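Local coordinates for protein lysozyme (PDB 6H9D) that probably recognises or cleaves bacterial cell-wall peptidoglycan as the muramidase domain of SpmX, a phage-lysin descendant linked to stalk synthesis and cell morphogenesis, at residues 9-14 and 55-60; 15-20 and 140-145; 82-87 and 115-120. All blocks are in the same frame, centred on the assembly; numbering follows the deposited sequence.

Interaction 1 of 3, residues 9-14 and 55-60; sequences AGVELI and ALLRFD
Val11 and Ile14 on helix 8-16 meet Leu57 and Arg58 on helix 50-71, where the axes of segments 9-14 and 55-60 pass 11.1 Å apart at their closest, at 97°. Side chains alone bridge the gap, and no hydrogen bond links the segments directly. The buried, apolar part is a cluster around Leu57. Its CD1 lies 4.1 Å from Ile14 CG2, while its CD2 reaches 4.2 Å from Val11 CG1, the Val11 and Leu57 side chains running side by side and pointing opposite ways. The two methyls of Val11 divide the work: with chi1 at 172°, CG1 stands opposite the backbone N and joins the leucine, whereas CG2 is left to meet the arginine. This second methyl makes the shortest contact between the segments, over the centre of one face of the Arg58 guanidinium and 3.8 Å from Arg58 CZ.

Towards solvent the contact becomes looser and polar. A water in the guanidinium plane, at its edge, accepts a 2.7 Å hydrogen bond from Arg58 NH2 and donates one of 3.1 Å to Glu12 OE2. The opposite charges of Glu12 and Arg58 are thus joined through water, with OE2 and NH2 themselves 5.4 Å apart. Arg58 NE makes a salt bridge with Asp54, one turn back on its own helix, so the flat group is held by a methyl over its face and by polar partners.

The N-terminal helix thus lies against the long helix 50-71, which, as in phage lysozymes, probably links the beta lobe to the helical lobe. Ile14 also touches Leu61 of helix 50-71 and Val85, Ser86 and Phe89 of helix 78-91, while Leu13 turns to Ser141 and Leu145 of helix 133-146.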
ATOM      1  N   ALA A   9      12.958  -1.896   3.595  1.00 39.07           N
ATOM      2  CA  ALA A   9      12.361  -0.865   4.471  1.00 37.62           C
ATOM      3  C   ALA A   9      10.901  -0.599   4.064  1.00 28.23           C
ATOM      4  O   ALA A   9      10.035  -0.399   4.924  1.00 31.05           O
ATOM      5  CB  ALA A   9      13.183   0.404   4.412  1.00 44.09           C
ATOM      6  N   GLY A  10      10.656  -0.570   2.750  1.00 32.39           N
ATOM      7  CA  GLY A  10       9.336  -0.351   2.160  1.00 33.60           C
ATOM      8  C   GLY A  10       8.362  -1.450   2.551  1.00 31.51           C
ATOM      9  O   GLY A  10       7.216  -1.215   2.922  1.00 26.50           O
ATOM     10  N   VAL A  11       8.837  -2.700   2.470  1.00 31.58           N
ATOM     11  CA  VAL A  11       8.047  -3.841   2.899  1.00 32.87           C
ATOM     12  C   VAL A  11       7.718  -3.716   4.389  1.00 25.75           C
ATOM     13  O   VAL A  11       6.587  -3.925   4.785  1.00 27.23           O
ATOM     14  CB  VAL A  11       8.744  -5.176   2.567  1.00 35.01           C
ATOM     15  CG1 VAL A  11       7.996  -6.338   3.190  1.00 37.80           C
ATOM     16  CG2 VAL A  11       8.882  -5.349   1.055  1.00 32.26           C
ATOM     17  N   GLU A  12       8.703  -3.344   5.212  1.00 34.74           N
ATOM     18  CA  GLU A  12       8.481  -3.253   6.672  1.00 37.82           C
ATOM     19  C   GLU A  12       7.447  -2.154   6.982  1.00 33.20           C
ATOM     20  O   GLU A  12       6.601  -2.317   7.850  1.00 34.66           O
ATOM     21  CB  GLU A  12       9.781  -2.961   7.430  1.00 41.65           C
ATOM     22  CG  GLU A  12      10.824  -4.061   7.349  1.00 49.18           C
ATOM     23  CD  GLU A  12      10.329  -5.482   7.575  1.00 60.84           C
ATOM     24  OE1 GLU A  12       9.588  -5.700   8.562  1.00 46.38           O
ATOM     25  OE2 GLU A  12      10.697  -6.359   6.758  1.00 62.99           O
ATOM     26  N   LEU A  13       7.511  -1.030   6.269  1.00 39.01           N
ATOM     27  CA  LEU A  13       6.520   0.027   6.443  1.00 32.96           C
ATOM     28  C   LEU A  13       5.105  -0.533   6.204  1.00 33.49           C
ATOM     29  O   LEU A  13       4.185  -0.365   6.996  1.00 29.98           O
ATOM     30  CB  LEU A  13       6.821   1.174   5.472  1.00 35.74           C
ATOM     31  CG  LEU A  13       5.775   2.290   5.502  1.00 39.75           C
ATOM     32  CD1 LEU A  13       5.831   3.011   6.835  1.00 43.35           C
ATOM     33  CD2 LEU A  13       5.943   3.278   4.362  1.00 39.51           C
ATOM     34  N   ILE A  14       4.943  -1.240   5.089  1.00 32.97           N
ATOM     35  CA  ILE A  14       3.651  -1.757   4.689  1.00 31.20           C
ATOM     36  C   ILE A  14       3.147  -2.755   5.734  1.00 27.68           C
ATOM     37  O   ILE A  14       1.984  -2.707   6.153  1.00 28.82           O
ATOM     38  CB  ILE A  14       3.741  -2.343   3.268  1.00 30.16           C
ATOM     39  CG1 ILE A  14       3.891  -1.192   2.268  1.00 30.03           C
ATOM     40  CG2 ILE A  14       2.557  -3.241   2.956  1.00 32.05           C
ATOM     41  CD1 ILE A  14       4.093  -1.617   0.838  1.00 33.38           C
ATOM     42  N   ALA A  55       6.878 -13.416   2.660  1.00 31.39           N
ATOM     43  CA  ALA A  55       6.931 -13.894   1.295  1.00 32.57           C
ATOM     44  C   ALA A  55       5.595 -13.628   0.599  1.00 26.81           C
ATOM     45  O   ALA A  55       5.585 -13.109  -0.492  1.00 28.12           O
ATOM     46  CB  ALA A  55       7.304 -15.353   1.260  1.00 36.81           C
ATOM     47  N   LEU A  56       4.482 -13.958   1.257  1.00 26.45           N
ATOM     48  CA  LEU A  56       3.162 -13.793   0.677  1.00 26.36           C
ATOM     49  C   LEU A  56       2.836 -12.313   0.448  1.00 29.36           C
ATOM     50  O   LEU A  56       2.204 -11.960  -0.546  1.00 32.79           O
ATOM     51  CB  LEU A  56       2.120 -14.457   1.585  1.00 28.19           C
ATOM     52  CG  LEU A  56       2.275 -15.974   1.743  1.00 30.98           C
ATOM     53  CD1 LEU A  56       1.366 -16.487   2.835  1.00 39.25           C
ATOM     54  CD2 LEU A  56       1.985 -16.692   0.433  1.00 30.89           C
ATOM     55  N   LEU A  57       3.240 -11.446   1.374  1.00 28.35           N
ATOM     56  CA  LEU A  57       3.010 -10.014   1.221  1.00 29.93           C
ATOM     57  C   LEU A  57       3.771  -9.539  -0.029  1.00 29.15           C
ATOM     58  O   LEU A  57       3.221  -8.788  -0.828  1.00 26.55           O
ATOM     59  CB  LEU A  57       3.421  -9.264   2.502  1.00 27.56           C
ATOM     60  CG  LEU A  57       3.455  -7.733   2.406  1.00 29.63           C
ATOM     61  CD1 LEU A  57       2.087  -7.170   2.030  1.00 33.99           C
ATOM     62  CD2 LEU A  57       3.944  -7.120   3.704  1.00 33.11           C
ATOM     63  N   ARG A  58       5.000 -10.032  -0.243  1.00 32.70           N
ATOM     64  CA  ARG A  58       5.778  -9.612  -1.416  1.00 31.65           C
ATOM     65  C   ARG A  58       5.078 -10.090  -2.692  1.00 32.57           C
ATOM     66  O   ARG A  58       5.126  -9.405  -3.696  1.00 30.35           O
ATOM     67  CB  ARG A  58       7.230 -10.093  -1.316  1.00 29.45           C
ATOM     68  CG  ARG A  58       8.028  -9.385  -0.225  1.00 32.06           C
ATOM     69  CD  ARG A  58       9.312 -10.105   0.160  1.00 32.11           C
ATOM     70  NE  ARG A  58      10.113  -9.329   1.106  1.00 35.31           N
ATOM     71  CZ  ARG A  58      11.021  -8.424   0.735  1.00 36.54           C
ATOM     72  NH1 ARG A  58      11.192  -8.168  -0.546  1.00 27.98           N
ATOM     73  NH2 ARG A  58      11.739  -7.786   1.640  1.00 28.94           N
ATOM     74  N   PHE A  59       4.392 -11.241  -2.649  1.00 28.92           N
ATOM     75  CA  PHE A  59       3.577 -11.665  -3.811  1.00 28.59           C
ATOM     76  C   PHE A  59       2.455 -10.659  -4.065  1.00 29.14           C
ATOM     77  O   PHE A  59       2.233 -10.237  -5.166  1.00 30.60           O
ATOM     78  CB  PHE A  59       2.944 -13.038  -3.609  1.00 27.32           C
ATOM     79  CG  PHE A  59       3.896 -14.205  -3.556  1.00 33.62           C
ATOM     80  CD1 PHE A  59       5.164 -14.130  -4.117  1.00 38.27           C
ATOM     81  CD2 PHE A  59       3.499 -15.397  -2.970  1.00 36.30           C
ATOM     82  CE1 PHE A  59       6.028 -15.213  -4.054  1.00 40.92           C
ATOM     83  CE2 PHE A  59       4.361 -16.481  -2.921  1.00 33.36           C
ATOM     84  CZ  PHE A  59       5.610 -16.397  -3.483  1.00 34.88           C
ATOM     85  N   ASP A  60       1.749 -10.262  -3.002  1.00 29.36           N
ATOM     86  CA  ASP A  60       0.609  -9.360  -3.114  1.00 29.14           C
ATOM     87  C   ASP A  60       1.088  -7.986  -3.624  1.00 26.58           C
ATOM     88  O   ASP A  60       0.327  -7.234  -4.212  1.00 30.32           O
ATOM     89  CB  ASP A  60      -0.144  -9.291  -1.779  1.00 29.70           C
ATOM     90  CG  ASP A  60      -0.897 -10.576  -1.445  1.00 35.67           C
ATOM     91  OD1 ASP A  60      -1.310 -11.268  -2.392  1.00 32.18           O
ATOM     92  OD2 ASP A  60      -1.033 -10.904  -0.244  1.00 33.33           O
TER
HETATM   93  O   HOH W   1      11.311  -8.187   4.318  1.00 40.90           O

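Interaction 2 of 3, residues 15-20 and 140-145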
ATOM      1  N   LYS A  15       4.051  -3.621   6.187  1.00 28.73           N
ATOM      2  CA  LYS A  15       3.718  -4.638   7.167  1.00 33.96           C
ATOM      3  C   LYS A  15       3.285  -3.982   8.490  1.00 36.43           C
ATOM      4  O   LYS A  15       2.512  -4.555   9.239  1.00 32.28           O
ATOM      5  CB  LYS A  15       4.953  -5.519   7.334  1.00 36.06           C
ATOM      6  CG  LYS A  15       4.787  -6.789   8.135  1.00 44.77           C
ATOM      7  CD  LYS A  15       6.124  -7.480   8.347  1.00 41.91           C
ATOM      8  CE  LYS A  15       6.766  -7.862   7.034  1.00 31.94           C
ATOM      9  NZ  LYS A  15       8.014  -8.628   7.235  1.00 35.46           N
ATOM     10  N   SER A  16       3.817  -2.798   8.785  1.00 35.16           N
ATOM     11  CA  SER A  16       3.605  -2.135  10.064  1.00 39.21           C
ATOM     12  C   SER A  16       2.143  -1.718  10.202  1.00 44.78           C
ATOM     13  O   SER A  16       1.672  -1.534  11.303  1.00 41.45           O
ATOM     14  CB  SER A  16       4.539  -0.951  10.237  1.00 38.82           C
ATOM     15  OG  SER A  16       4.167   0.112   9.375  1.00 37.76           O
ATOM     16  N   PHE A  17       1.422  -1.607   9.080  1.00 40.79           N
ATOM     17  CA  PHE A  17       0.028  -1.226   9.095  1.00 39.71           C
ATOM     18  C   PHE A  17      -0.879  -2.460   9.138  1.00 39.57           C
ATOM     19  O   PHE A  17      -2.099  -2.329   9.174  1.00 41.90           O
ATOM     20  CB  PHE A  17      -0.319  -0.341   7.884  1.00 32.45           C
ATOM     21  CG  PHE A  17       0.569   0.861   7.721  1.00 34.37           C
ATOM     22  CD1 PHE A  17       0.681   1.786   8.742  1.00 39.62           C
ATOM     23  CD2 PHE A  17       1.299   1.074   6.558  1.00 39.20           C
ATOM     24  CE1 PHE A  17       1.532   2.870   8.615  1.00 35.51           C
ATOM     25  CE2 PHE A  17       2.112   2.184   6.419  1.00 43.61           C
ATOM     26  CZ  PHE A  17       2.230   3.079   7.458  1.00 38.32           C
ATOM     27  N   GLU A  18      -0.265  -3.632   9.056  1.00 39.65           N
ATOM     28  CA  GLU A  18      -0.994  -4.914   8.979  1.00 38.51           C
ATOM     29  C   GLU A  18      -0.777  -5.736  10.247  1.00 42.87           C
ATOM     30  O   GLU A  18       0.245  -5.583  10.888  1.00 40.17           O
ATOM     31  CB  GLU A  18      -0.451  -5.736   7.815  1.00 42.90           C
ATOM     32  CG  GLU A  18      -0.470  -5.013   6.490  1.00 47.46           C
ATOM     33  CD  GLU A  18      -1.850  -5.015   5.880  1.00 45.23           C
ATOM     34  OE1 GLU A  18      -2.633  -5.862   6.264  1.00 42.86           O
ATOM     35  OE2 GLU A  18      -2.132  -4.150   5.063  1.00 43.18           O
ATOM     36  N   GLY A  19      -1.755  -6.573  10.565  1.00 43.03           N
ATOM     37  CA  GLY A  19      -1.667  -7.494  11.703  1.00 42.51           C
ATOM     38  C   GLY A  19      -1.391  -8.884  11.185  1.00 38.43           C
ATOM     39  O   GLY A  19      -2.097  -9.297  10.293  1.00 42.28           O
ATOM     40  N   LEU A  20      -0.397  -9.566  11.739  1.00 42.00           N
ATOM     41  CA  LEU A  20      -0.061 -10.931  11.270  1.00 41.49           C
ATOM     42  C   LEU A  20      -1.104 -11.954  11.733  1.00 45.16           C
ATOM     43  O   LEU A  20      -1.348 -12.038  12.919  1.00 43.08           O
ATOM     44  CB  LEU A  20       1.327 -11.316  11.780  1.00 40.62           C
ATOM     45  CG  LEU A  20       1.659 -12.795  11.636  1.00 43.09           C
ATOM     46  CD1 LEU A  20       1.726 -13.187  10.182  1.00 44.77           C
ATOM     47  CD2 LEU A  20       2.948 -13.153  12.340  1.00 48.11           C
ATOM     48  N   ALA A 140       0.846   9.953   7.462  1.00 28.50           N
ATOM     49  CA  ALA A 140       1.997  10.665   8.068  1.00 26.52           C
ATOM     50  C   ALA A 140       3.277   9.859   7.816  1.00 27.32           C
ATOM     51  O   ALA A 140       4.270  10.411   7.347  1.00 28.25           O
ATOM     52  CB  ALA A 140       1.731  10.892   9.512  1.00 27.44           C
ATOM     53  N   SER A 141       3.224   8.542   8.053  1.00 29.49           N
ATOM     54  CA  SER A 141       4.369   7.641   7.807  1.00 27.19           C
ATOM     55  C   SER A 141       4.738   7.594   6.317  1.00 29.35           C
ATOM     56  O   SER A 141       5.921   7.631   5.963  1.00 28.42           O
ATOM     57  CB  SER A 141       4.112   6.251   8.326  1.00 34.13           C
ATOM     58  OG  SER A 141       3.870   6.254   9.704  1.00 38.26           O
ATOM     59  N   GLU A 142       3.738   7.501   5.431  1.00 26.84           N
ATOM     60  CA  GLU A 142       4.023   7.425   3.982  1.00 26.15           C
ATOM     61  C   GLU A 142       4.652   8.743   3.503  1.00 27.60           C
ATOM     62  O   GLU A 142       5.623   8.767   2.737  1.00 27.68           O
ATOM     63  CB  GLU A 142       2.745   7.078   3.224  1.00 26.53           C
ATOM     64  CG  GLU A 142       2.366   5.607   3.377  1.00 30.21           C
ATOM     65  CD  GLU A 142       0.969   5.217   2.918  1.00 30.19           C
ATOM     66  OE1 GLU A 142       0.141   6.107   2.798  1.00 31.46           O
ATOM     67  OE2 GLU A 142       0.719   4.008   2.747  1.00 30.25           O
ATOM     68  N   LYS A 143       4.086   9.860   3.951  1.00 26.82           N
ATOM     69  CA  LYS A 143       4.554  11.166   3.544  1.00 27.45           C
ATOM     70  C   LYS A 143       5.985  11.392   4.057  1.00 25.14           C
ATOM     71  O   LYS A 143       6.824  11.914   3.314  1.00 30.99           O
ATOM     72  CB  LYS A 143       3.616  12.260   4.061  1.00 27.92           C
ATOM     73  CG  LYS A 143       2.258  12.303   3.378  1.00 31.89           C
ATOM     74  CD  LYS A 143       1.227  13.140   4.110  1.00 28.90           C
ATOM     75  CE  LYS A 143       1.567  14.611   4.112  1.00 31.66           C
ATOM     76  NZ  LYS A 143       0.543  15.369   4.862  1.00 32.69           N
ATOM     77  N   SER A 144       6.252  10.988   5.301  1.00 27.58           N
ATOM     78  CA  SER A 144       7.607  11.106   5.887  1.00 30.16           C
ATOM     79  C   SER A 144       8.627  10.396   5.002  1.00 28.05           C
ATOM     80  O   SER A 144       9.612  11.007   4.597  1.00 25.98           O
ATOM     81  CB  SER A 144       7.691  10.587   7.291  1.00 30.59           C
ATOM     82  OG  SER A 144       7.072  11.496   8.182  1.00 37.39           O
ATOM     83  N   LEU A 145       8.353   9.133   4.673  1.00 28.19           N
ATOM     84  CA  LEU A 145       9.277   8.367   3.841  1.00 28.10           C
ATOM     85  C   LEU A 145       9.402   9.027   2.467  1.00 26.25           C
ATOM     86  O   LEU A 145      10.510   9.206   1.943  1.00 28.86           O
ATOM     87  CB  LEU A 145       8.780   6.920   3.709  1.00 29.41           C
ATOM     88  CG  LEU A 145       9.650   5.998   2.845  1.00 30.95           C
ATOM     89  CD1 LEU A 145      11.067   5.901   3.427  1.00 38.47           C
ATOM     90  CD2 LEU A 145       9.047   4.607   2.737  1.00 32.65           C
TER
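Glu142 OE2 is gripped by two groups, Ser86 OG in a hydrogen bond and Arg138 NE in a salt bridge, and lies 4.3 Å from Phe17 CE2, oblique to the aromatic ring. The other carboxylate oxygen, Glu142 OE1, forms a salt bridge with Arg139 NH1, and the two arginines would be expected to stabilise the negative charge of this buried side chain.

Phe17 makes its closest approach to segment 140-145 at Ser141: CZ lies 3.8 Å from Ser141 CB, which meets the ring at its edge, in its plane. The ring is directed there by a chi1 of -53°, with CG opposite the carbonyl carbon. Within the same segment, Ser16 OG stands 3.8 Å above the ring plane, over its centre. In the phage lysozyme fold the N-terminal helix packs with the helical lobe before the chain enters the small beta lobe, and Phe17 sits near that exit. The ring therefore touches helix 133-146, near the C-terminal end of the chain, from the point where the N-terminal part leaves for the other lobe. A 2.9 Å hydrogen bond from Glu18 N to Lys15 O closes the turn there, after which the backbone extends through Gly19 to Leu20, whose side chain rests on Tyr36 and on Ala53 of helix 50-71.

Interaction 3 of 3, residues 82-87 and 115-120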
ATOM      1  N   ASP A  82       9.015   3.484  -2.629  1.00 29.16           N
ATOM      2  CA  ASP A  82       8.564   2.680  -1.500  1.00 30.04           C
ATOM      3  C   ASP A  82       7.258   3.272  -0.929  1.00 29.91           C
ATOM      4  O   ASP A  82       6.309   2.556  -0.681  1.00 27.02           O
ATOM      5  CB  ASP A  82       9.626   2.640  -0.402  1.00 34.20           C
ATOM      6  CG  ASP A  82      10.788   1.690  -0.644  1.00 42.21           C
ATOM      7  OD1 ASP A  82      10.718   0.860  -1.592  1.00 39.04           O
ATOM      8  OD2 ASP A  82      11.739   1.771   0.136  1.00 35.50           O
ATOM      9  N   ALA A  83       7.248   4.584  -0.683  1.00 25.70           N
ATOM     10  CA  ALA A  83       6.046   5.276  -0.141  1.00 29.50           C
ATOM     11  C   ALA A  83       4.870   5.185  -1.125  1.00 27.27           C
ATOM     12  O   ALA A  83       3.727   5.009  -0.689  1.00 27.26           O
ATOM     13  CB  ALA A  83       6.350   6.717   0.185  1.00 26.37           C
ATOM     14  N   LEU A  84       5.138   5.363  -2.426  1.00 27.24           N
ATOM     15  CA  LEU A  84       4.056   5.275  -3.429  1.00 29.61           C
ATOM     16  C   LEU A  84       3.491   3.845  -3.507  1.00 27.96           C
ATOM     17  O   LEU A  84       2.300   3.688  -3.681  1.00 27.29           O
ATOM     18  CB  LEU A  84       4.544   5.755  -4.795  1.00 30.90           C
ATOM     19  CG  LEU A  84       4.733   7.268  -4.919  1.00 31.29           C
ATOM     20  CD1 LEU A  84       5.261   7.625  -6.291  1.00 29.69           C
ATOM     21  CD2 LEU A  84       3.452   8.037  -4.635  1.00 32.26           C
ATOM     22  N   VAL A  85       4.339   2.824  -3.367  1.00 24.72           N
ATOM     23  CA  VAL A  85       3.863   1.440  -3.367  1.00 28.14           C
ATOM     24  C   VAL A  85       2.948   1.193  -2.161  1.00 29.84           C
ATOM     25  O   VAL A  85       1.892   0.586  -2.291  1.00 31.42           O
ATOM     26  CB  VAL A  85       5.035   0.447  -3.384  1.00 34.34           C
ATOM     27  CG1 VAL A  85       4.554  -0.966  -3.109  1.00 35.05           C
ATOM     28  CG2 VAL A  85       5.780   0.490  -4.706  1.00 34.06           C
ATOM     29  N   SER A  86       3.334   1.720  -0.994  1.00 29.36           N
ATOM     30  CA  SER A  86       2.558   1.589   0.213  1.00 26.69           C
ATOM     31  C   SER A  86       1.197   2.248   0.003  1.00 27.33           C
ATOM     32  O   SER A  86       0.139   1.671   0.316  1.00 28.85           O
ATOM     33  CB  SER A  86       3.276   2.183   1.414  1.00 29.01           C
ATOM     34  OG  SER A  86       2.473   2.069   2.596  1.00 30.58           O
ATOM     35  N   PHE A  87       1.240   3.436  -0.596  1.00 23.94           N
ATOM     36  CA  PHE A  87       0.070   4.260  -0.795  1.00 24.30           C
ATOM     37  C   PHE A  87      -0.869   3.581  -1.813  1.00 28.80           C
ATOM     38  O   PHE A  87      -2.040   3.376  -1.550  1.00 31.33           O
ATOM     39  CB  PHE A  87       0.499   5.650  -1.261  1.00 24.78           C
ATOM     40  CG  PHE A  87      -0.652   6.574  -1.579  1.00 24.85           C
ATOM     41  CD1 PHE A  87      -1.414   7.124  -0.566  1.00 30.66           C
ATOM     42  CD2 PHE A  87      -0.970   6.879  -2.890  1.00 29.57           C
ATOM     43  CE1 PHE A  87      -2.480   7.960  -0.861  1.00 35.56           C
ATOM     44  CE2 PHE A  87      -2.026   7.729  -3.181  1.00 32.61           C
ATOM     45  CZ  PHE A  87      -2.784   8.263  -2.169  1.00 31.60           C
ATOM     46  N   GLN A 115       1.129  16.318  -0.101  1.00 33.74           N
ATOM     47  CA  GLN A 115      -0.063  16.964   0.454  1.00 33.71           C
ATOM     48  C   GLN A 115      -1.332  16.283  -0.066  1.00 34.18           C
ATOM     49  O   GLN A 115      -2.319  16.196   0.645  1.00 36.14           O
ATOM     50  CB  GLN A 115      -0.153  18.446   0.079  1.00 40.75           C
ATOM     51  CG  GLN A 115       0.940  19.309   0.687  1.00 47.42           C
ATOM     52  CD  GLN A 115       0.863  20.717   0.150  1.00 55.80           C
ATOM     53  OE1 GLN A 115       1.356  21.022  -0.939  1.00 57.71           O
ATOM     54  NE2 GLN A 115       0.202  21.576   0.904  1.00 39.41           N
ATOM     55  N   ALA A 116      -1.312  15.863  -1.328  1.00 32.92           N
ATOM     56  CA  ALA A 116      -2.481  15.221  -1.945  1.00 35.71           C
ATOM     57  C   ALA A 116      -2.857  13.942  -1.186  1.00 37.64           C
ATOM     58  O   ALA A 116      -4.004  13.528  -1.186  1.00 33.83           O
ATOM     59  CB  ALA A 116      -2.195  14.943  -3.395  1.00 41.06           C
ATOM     60  N   MET A 117      -1.876  13.319  -0.522  1.00 35.39           N
ATOM     61  CA  MET A 117      -2.122  12.088   0.204  1.00 32.76           C
ATOM     62  C   MET A 117      -3.128  12.343   1.333  1.00 31.42           C
ATOM     63  O   MET A 117      -3.806  11.431   1.791  1.00 30.75           O
ATOM     64  CB  MET A 117      -0.813  11.497   0.740  1.00 32.01           C
ATOM     65  CG  MET A 117       0.114  11.005  -0.359  1.00 32.86           C
ATOM     66  SD  MET A 117       1.659  10.261   0.303  1.00 34.27           S
ATOM     67  CE  MET A 117       2.338   9.549  -1.195  1.00 45.38           C
ATOM     68  N   ASP A 118      -3.215  13.588   1.798  1.00 29.31           N
ATOM     69  CA  ASP A 118      -4.177  13.958   2.850  1.00 35.55           C
ATOM     70  C   ASP A 118      -5.629  13.757   2.392  1.00 37.54           C
ATOM     71  O   ASP A 118      -6.533  13.739   3.222  1.00 36.69           O
ATOM     72  CB  ASP A 118      -3.990  15.412   3.282  1.00 35.84           C
ATOM     73  CG  ASP A 118      -2.605  15.714   3.824  1.00 41.46           C
ATOM     74  OD1 ASP A 118      -1.881  14.758   4.175  1.00 35.92           O
ATOM     75  OD2 ASP A 118      -2.256  16.900   3.884  1.00 41.17           O
ATOM     76  N   ASN A 119      -5.846  13.652   1.072  1.00 40.05           N
ATOM     77  CA  ASN A 119      -7.185  13.465   0.501  1.00 43.19           C
ATOM     78  C   ASN A 119      -7.680  12.028   0.686  1.00 45.63           C
ATOM     79  O   ASN A 119      -8.800  11.719   0.322  1.00 45.13           O
ATOM     80  CB  ASN A 119      -7.216  13.818  -0.984  1.00 40.19           C
ATOM     81  CG  ASN A 119      -6.917  15.283  -1.163  1.00 40.49           C
ATOM     82  OD1 ASN A 119      -7.224  16.079  -0.279  1.00 42.10           O
ATOM     83  ND2 ASN A 119      -6.258  15.629  -2.246  1.00 39.23           N
ATOM     84  N   TRP A 120      -6.836  11.166   1.255  1.00 38.26           N
ATOM     85  CA  TRP A 120      -7.085   9.741   1.289  1.00 36.79           C
ATOM     86  C   TRP A 120      -7.091   9.242   2.733  1.00 37.10           C
ATOM     87  O   TRP A 120      -6.350   8.308   3.101  1.00 36.60           O
ATOM     88  CB  TRP A 120      -6.035   9.039   0.421  1.00 36.42           C
ATOM     89  CG  TRP A 120      -6.128   9.456  -1.012  1.00 39.55           C
ATOM     90  CD1 TRP A 120      -5.474  10.498  -1.605  1.00 41.73           C
ATOM     91  CD2 TRP A 120      -6.961   8.883  -2.033  1.00 38.97           C
ATOM     92  NE1 TRP A 120      -5.843  10.612  -2.913  1.00 43.76           N
ATOM     93  CE2 TRP A 120      -6.757   9.640  -3.206  1.00 42.58           C
ATOM     94  CE3 TRP A 120      -7.875   7.829  -2.063  1.00 44.14           C
ATOM     95  CZ2 TRP A 120      -7.390   9.344  -4.410  1.00 44.14           C
ATOM     96  CZ3 TRP A 120      -8.506   7.537  -3.252  1.00 45.04           C
ATOM     97  CH2 TRP A 120      -8.262   8.280  -4.406  1.00 47.04           C
TER
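Leu84 and Phe87 of helix 78-91 pack onto Met117 and Trp120, in an apolar cluster of the helical lobe that combines a Met-aromatic contact with a T-shaped aromatic pair. Leu84 comes first, its CD2 lying 3.9 Å from Met117 CE, the end of a methionine chain extended beyond CG and roughly perpendicular to the leucine. Leu84 also touches Phe146 of helix 133-146.

Phe87 carries most of the first segment's share. Its CG stands opposite the backbone N (chi1 177°), which sends the ring out, one face to Met117 and its edge to Trp120. Met117 CG lies over that face, towards the rim, 4.0 Å from Phe87 CE1. The sulfur follows obliquely, with SD 4.9 Å from the Phe87 ring centroid and 27° off the normal.

The edge of the same ring points at the face of the Trp120 five-membered ring, with the planes at 88°. Helix 100-106 borders the cluster through Val101, which both Phe87 and Met117 touch. The indole itself is held by a hydrogen bond from Trp120 NE1 to Asp100 OD1. Phe87 CZ sits over the indole face, 3.5 Å from Trp120 CD1.

In the fold
Interactions 1 and 2 share helix 8-16, and their centres, like those of interactions 2 and 3, are about 11 Å apart; between the centres of interactions 1 and 3 the distance is about 16 Å. Along the chain, both segments of interaction 1 precede those of interaction 3, which in turn lie between the two segments of interaction 2. Direct contacts join neighbours: Leu57 CD2 packs 4.1 Å from Lys15 CB, and Lys143 NZ makes a 2.6 Å salt bridge with Asp118 OD1. Helices 8-16, 50-71, 78-91 and 133-146 are thus tied together, with segment 115-120 packed on helix 78-91, consistent with the helical lobe of phage lysozymes.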